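Local structure of U4/U6 snRNA-associated-splicing factor PRP24 (Saccharomyces cerevisiae, 4N0T) at residues 276-288 with 349-361. The protein binds U6 snRNA and acts as a recycling factor of the spliceosome, annealing U6 with U4 snRNA. Sequence-based numbering, arbitrary orientation.
Sequences KELETLICLFPLS and VIRSGTINDMKRY. With SO4 (sulfate ion), chain C.
C283 and F285 pair antiparallel with G353 and R351, joining strand 281-285, central in the RRM sheet, to strand 348-353. C283 N bonds near-linearly to G353 O (2.8 Å, 161° at hydrogen), and R351 N reaches F285 O at 2.7 Å; F285 N bonds back to R351 O, while G353 N to C283 O is weak.

On the apolar face, chi1 of 51° tucks F285 CG over the backbone and brings the ring against helix 355-361: M358 CA makes a CH-pi contact 3.7 Å from the centroid, 12° off the normal, and R351 CB another on the opposite face. Y361 CB approaches F285 CE2 at 3.6 Å, the rings oblique. C283 SG packs on I355 CG1 at 3.7 Å. Replacing F285 with an alanine is likely to open a gap between sheet and helix and strip M358, Y361 and R351 CB of their ring.

At the helix start, T354 N bonds to D357 OD2 and D357 N to T354 OG1, a capping box; D357 OD1 salt-bridges R360 NH2. T354, N356 and R360 (NH2 2.6 Å from O4) hold a sulfate, probably from the crystallisation liquor.

This apolar seal implies a helix-covered sheet face, consistent with an occluded RRM.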
loop_
_atom_site.group_PDB
_atom_site.type_symbol
_atom_site.label_atom_id
_atom_site.label_comp_id
_atom_site.label_asym_id
_atom_site.label_seq_id
_atom_site.Cartn_x
_atom_site.Cartn_y
_atom_site.Cartn_z
ATOM N N LYS A 276 13.228 -5.892 28.909
ATOM C CA LYS A 276 13.987 -4.704 28.517
ATOM C C LYS A 276 13.473 -4.191 27.175
ATOM O O LYS A 276 13.389 -2.980 26.952
ATOM C CB LYS A 276 15.489 -4.979 28.379
ATOM C CG LYS A 276 16.109 -6.006 29.318
ATOM C CD LYS A 276 17.579 -6.196 28.923
ATOM C CE LYS A 276 18.101 -7.602 29.196
ATOM N NZ LYS A 276 18.567 -7.784 30.598
ATOM N N GLU A 277 13.139 -5.118 26.280
ATOM C CA GLU A 277 12.650 -4.749 24.956
ATOM C C GLU A 277 11.203 -4.263 25.017
ATOM O O GLU A 277 10.866 -3.224 24.446
ATOM C CB GLU A 277 12.765 -5.927 23.978
ATOM C CG GLU A 277 12.338 -5.572 22.554
ATOM C CD GLU A 277 12.566 -6.695 21.554
ATOM O OE1 GLU A 277 12.908 -6.381 20.394
ATOM O OE2 GLU A 277 12.388 -7.882 21.915
ATOM N N LEU A 278 10.359 -5.018 25.713
ATOM C CA LEU A 278 8.927 -4.732 25.754
ATOM C C LEU A 278 8.624 -3.386 26.404
ATOM O O LEU A 278 7.653 -2.712 26.046
ATOM C CB LEU A 278 8.172 -5.857 26.475
ATOM C CG LEU A 278 8.079 -7.195 25.729
ATOM C CD1 LEU A 278 7.217 -8.203 26.478
ATOM C CD2 LEU A 278 7.558 -7.015 24.305
ATOM N N GLU A 279 9.453 -2.989 27.362
ATOM C CA GLU A 279 9.177 -1.762 28.096
ATOM C C GLU A 279 9.531 -0.512 27.285
ATOM O O GLU A 279 9.214 0.598 27.696
ATOM C CB GLU A 279 9.867 -1.770 29.467
ATOM C CG GLU A 279 11.383 -1.682 29.430
ATOM C CD GLU A 279 11.991 -1.760 30.822
ATOM O OE1 GLU A 279 11.328 -2.315 31.729
ATOM O OE2 GLU A 279 13.124 -1.262 31.009
ATOM N N THR A 280 10.164 -0.695 26.125
ATOM C CA THR A 280 10.482 0.440 25.255
ATOM C C THR A 280 9.414 0.679 24.177
ATOM O O THR A 280 9.528 1.623 23.386
ATOM C CB THR A 280 11.842 0.279 24.551
ATOM O OG1 THR A 280 11.773 -0.796 23.603
ATOM C CG2 THR A 280 12.953 0.006 25.561
ATOM N N LEU A 281 8.397 -0.177 24.132
ATOM C CA LEU A 281 7.368 -0.039 23.093
ATOM C C LEU A 281 5.962 0.191 23.638
ATOM O O LEU A 281 5.654 -0.146 24.788
ATOM C CB LEU A 281 7.372 -1.252 22.153
ATOM C CG LEU A 281 6.984 -2.641 22.685
ATOM C CD1 LEU A 281 5.473 -2.857 22.669
ATOM C CD2 LEU A 281 7.674 -3.738 21.879
ATOM N N ILE A 282 5.100 0.749 22.794
ATOM C CA ILE A 282 3.674 0.801 23.086
ATOM C C ILE A 282 2.914 0.385 21.832
ATOM O O ILE A 282 3.475 0.370 20.735
ATOM C CB ILE A 282 3.199 2.218 23.488
ATOM C CG1 ILE A 282 3.228 3.156 22.279
ATOM C CG2 ILE A 282 4.031 2.774 24.653
ATOM C CD1 ILE A 282 2.669 4.545 22.582
ATOM N N CYS A 283 1.643 0.035 21.998
ATOM C CA CYS A 283 0.791 -0.240 20.858
ATOM C C CYS A 283 -0.258 0.843 20.769
ATOM O O CYS A 283 -0.711 1.357 21.794
ATOM C CB CYS A 283 0.089 -1.582 21.027
ATOM S SG CYS A 283 1.234 -2.983 20.939
ATOM N N LEU A 284 -0.631 1.191 19.543
ATOM C CA LEU A 284 -1.764 2.079 19.293
ATOM C C LEU A 284 -2.837 1.278 18.567
ATOM O O LEU A 284 -2.535 0.514 17.659
ATOM C CB LEU A 284 -1.332 3.255 18.414
ATOM C CG LEU A 284 -0.282 4.196 19.004
ATOM C CD1 LEU A 284 -0.056 5.373 18.061
ATOM C CD2 LEU A 284 -0.710 4.710 20.401
ATOM N N PHE A 285 -4.095 1.446 18.962
ATOM C CA PHE A 285 -5.183 0.667 18.380
ATOM C C PHE A 285 -6.496 1.326 18.801
ATOM O O PHE A 285 -6.501 2.061 19.787
ATOM C CB PHE A 285 -5.126 -0.771 18.912
ATOM C CG PHE A 285 -5.042 -0.868 20.415
ATOM C CD1 PHE A 285 -3.820 -0.781 21.065
ATOM C CD2 PHE A 285 -6.193 -1.062 21.177
ATOM C CE1 PHE A 285 -3.731 -0.877 22.445
ATOM C CE2 PHE A 285 -6.109 -1.164 22.552
ATOM C CZ PHE A 285 -4.888 -1.071 23.189
ATOM N N PRO A 286 -7.585 1.106 18.046
ATOM C CA PRO A 286 -7.631 0.435 16.738
ATOM C C PRO A 286 -7.298 1.424 15.627
ATOM O O PRO A 286 -7.620 2.616 15.731
ATOM C CB PRO A 286 -9.095 0.012 16.629
ATOM C CG PRO A 286 -9.828 1.151 17.320
ATOM C CD PRO A 286 -8.929 1.572 18.470
ATOM N N LEU A 287 -6.667 0.924 14.569
ATOM C CA LEU A 287 -6.258 1.730 13.428
ATOM C C LEU A 287 -6.762 1.058 12.151
ATOM O O LEU A 287 -6.841 -0.178 12.073
ATOM C CB LEU A 287 -4.721 1.795 13.352
ATOM C CG LEU A 287 -3.972 2.459 14.510
ATOM C CD1 LEU A 287 -2.450 2.316 14.367
ATOM C CD2 LEU A 287 -4.355 3.921 14.552
ATOM N N SER A 288 -7.080 1.877 11.149
ATOM C CA SER A 288 -7.398 1.388 9.811
ATOM C C SER A 288 -6.207 0.655 9.200
ATOM O O SER A 288 -5.067 1.087 9.354
ATOM C CB SER A 288 -7.737 2.567 8.899
ATOM O OG SER A 288 -7.708 2.178 7.538
ATOM N N VAL A 349 -10.871 8.413 18.114
ATOM C CA VAL A 349 -10.117 8.242 19.350
ATOM C C VAL A 349 -9.322 6.934 19.280
ATOM O O VAL A 349 -9.836 5.910 18.827
ATOM C CB VAL A 349 -11.046 8.258 20.577
ATOM C CG1 VAL A 349 -10.268 7.992 21.852
ATOM C CG2 VAL A 349 -11.760 9.602 20.669
ATOM N N ILE A 350 -8.059 6.977 19.694
ATOM C CA ILE A 350 -7.242 5.773 19.725
ATOM C C ILE A 350 -6.829 5.479 21.155
ATOM O O ILE A 350 -6.829 6.376 22.018
ATOM C CB ILE A 350 -5.971 5.917 18.866
ATOM C CG1 ILE A 350 -5.206 7.176 19.275
ATOM C CG2 ILE A 350 -6.319 5.933 17.388
ATOM C CD1 ILE A 350 -3.823 7.320 18.612
ATOM N N ARG A 351 -6.483 4.222 21.400
ATOM C CA ARG A 351 -6.021 3.780 22.702
ATOM C C ARG A 351 -4.545 3.425 22.612
ATOM O O ARG A 351 -4.032 3.129 21.526
ATOM C CB ARG A 351 -6.801 2.531 23.131
ATOM C CG ARG A 351 -8.312 2.695 23.040
ATOM C CD ARG A 351 -9.033 1.418 23.446
ATOM N NE ARG A 351 -10.413 1.703 23.833
ATOM C CZ ARG A 351 -11.012 1.204 24.910
ATOM N NH1 ARG A 351 -10.361 0.375 25.723
ATOM N NH2 ARG A 351 -12.269 1.533 25.163
ATOM N N SER A 352 -3.869 3.462 23.752
ATOM C CA SER A 352 -2.500 2.978 23.850
ATOM C C SER A 352 -2.483 1.845 24.864
ATOM O O SER A 352 -3.382 1.737 25.705
ATOM C CB SER A 352 -1.565 4.096 24.293
ATOM O OG SER A 352 -1.856 4.478 25.637
ATOM N N GLY A 353 -1.470 0.990 24.800
ATOM C CA GLY A 353 -1.413 -0.123 25.728
ATOM C C GLY A 353 -0.271 -1.035 25.372
ATOM O O GLY A 353 0.479 -0.752 24.433
ATOM N N THR A 354 -0.131 -2.124 26.119
ATOM C CA THR A 354 0.867 -3.134 25.800
ATOM C C THR A 354 0.377 -3.976 24.637
ATOM O O THR A 354 -0.776 -3.839 24.196
ATOM C CB THR A 354 1.073 -4.080 26.983
ATOM O OG1 THR A 354 -0.146 -4.792 27.219
ATOM C CG2 THR A 354 1.466 -3.303 28.230
ATOM N N ILE A 355 1.245 -4.865 24.147
ATOM C CA ILE A 355 0.815 -5.829 23.147
ATOM C C ILE A 355 -0.405 -6.612 23.630
ATOM O O ILE A 355 -1.374 -6.770 22.897
ATOM C CB ILE A 355 1.967 -6.791 22.748
ATOM C CG1 ILE A 355 3.015 -6.014 21.947
ATOM C CG2 ILE A 355 1.428 -7.972 21.937
ATOM C CD1 ILE A 355 4.338 -6.755 21.767
ATOM N N ASN A 356 -0.378 -7.084 24.874
ATOM C CA ASN A 356 -1.506 -7.861 25.378
ATOM C C ASN A 356 -2.792 -7.035 25.523
ATOM O O ASN A 356 -3.893 -7.564 25.326
ATOM C CB ASN A 356 -1.144 -8.592 26.682
ATOM C CG ASN A 356 -0.196 -9.760 26.456
ATOM O OD1 ASN A 356 -0.080 -10.273 25.344
ATOM N ND2 ASN A 356 0.491 -10.183 27.515
ATOM N N ASP A 357 -2.652 -5.747 25.832
ATOM C CA ASP A 357 -3.809 -4.840 25.865
ATOM C C ASP A 357 -4.438 -4.746 24.478
ATOM O O ASP A 357 -5.661 -4.788 24.313
ATOM C CB ASP A 357 -3.392 -3.424 26.291
ATOM C CG ASP A 357 -3.053 -3.313 27.766
ATOM O OD1 ASP A 357 -3.567 -4.116 28.582
ATOM O OD2 ASP A 357 -2.264 -2.404 28.103
ATOM N N MET A 358 -3.581 -4.584 23.477
ATOM C CA MET A 358 -4.035 -4.510 22.097
ATOM C C MET A 358 -4.783 -5.782 21.715
ATOM O O MET A 358 -5.853 -5.720 21.116
ATOM C CB MET A 358 -2.836 -4.294 21.167
ATOM C CG MET A 358 -3.207 -4.334 19.689
ATOM S SD MET A 358 -1.751 -4.081 18.626
ATOM C CE MET A 358 -0.735 -5.481 19.093
ATOM N N LYS A 359 -4.226 -6.934 22.081
ATOM C CA LYS A 359 -4.854 -8.217 21.771
ATOM C C LYS A 359 -6.186 -8.378 22.500
ATOM O O LYS A 359 -7.176 -8.814 21.907
ATOM C CB LYS A 359 -3.927 -9.380 22.139
ATOM C CG LYS A 359 -2.686 -9.487 21.261
ATOM C CD LYS A 359 -1.897 -10.742 21.615
ATOM C CE LYS A 359 -0.697 -10.910 20.711
ATOM N NZ LYS A 359 -0.021 -12.225 20.945
ATOM N N ARG A 360 -6.206 -8.030 23.784
ATOM C CA ARG A 360 -7.443 -8.127 24.569
ATOM C C ARG A 360 -8.553 -7.259 23.984
ATOM O O ARG A 360 -9.703 -7.697 23.858
ATOM C CB ARG A 360 -7.199 -7.781 26.043
ATOM C CG ARG A 360 -6.574 -8.928 26.845
ATOM C CD ARG A 360 -6.492 -8.606 28.343
ATOM N NE ARG A 360 -5.500 -7.576 28.639
ATOM C CZ ARG A 360 -4.241 -7.833 28.976
ATOM N NH1 ARG A 360 -3.816 -9.090 29.078
ATOM N NH2 ARG A 360 -3.403 -6.835 29.215
ATOM N N TYR A 361 -8.203 -6.035 23.601
ATOM C CA TYR A 361 -9.176 -5.139 22.987
ATOM C C TYR A 361 -9.724 -5.731 21.699
ATOM O O TYR A 361 -10.933 -5.720 21.464
ATOM C CB TYR A 361 -8.574 -3.752 22.724
ATOM C CG TYR A 361 -9.572 -2.788 22.130
ATOM C CD1 TYR A 361 -10.500 -2.133 22.936
ATOM C CD2 TYR A 361 -9.612 -2.550 20.761
ATOM C CE1 TYR A 361 -11.428 -1.256 22.389
ATOM C CE2 TYR A 361 -10.525 -1.679 20.206
ATOM C CZ TYR A 361 -11.436 -1.033 21.025
ATOM O OH TYR A 361 -12.353 -0.166 20.473
HETATM S S SO4 C . -0.078 -7.597 30.232
HETATM O O1 SO4 C . 1.174 -7.735 29.492
HETATM O O2 SO4 C . -0.811 -8.868 30.215
HETATM O O3 SO4 C . 0.212 -7.211 31.612
HETATM O O4 SO4 C . -0.869 -6.536 29.615
HETATM O O HOH W 1 -9.095 4.667 16.135
#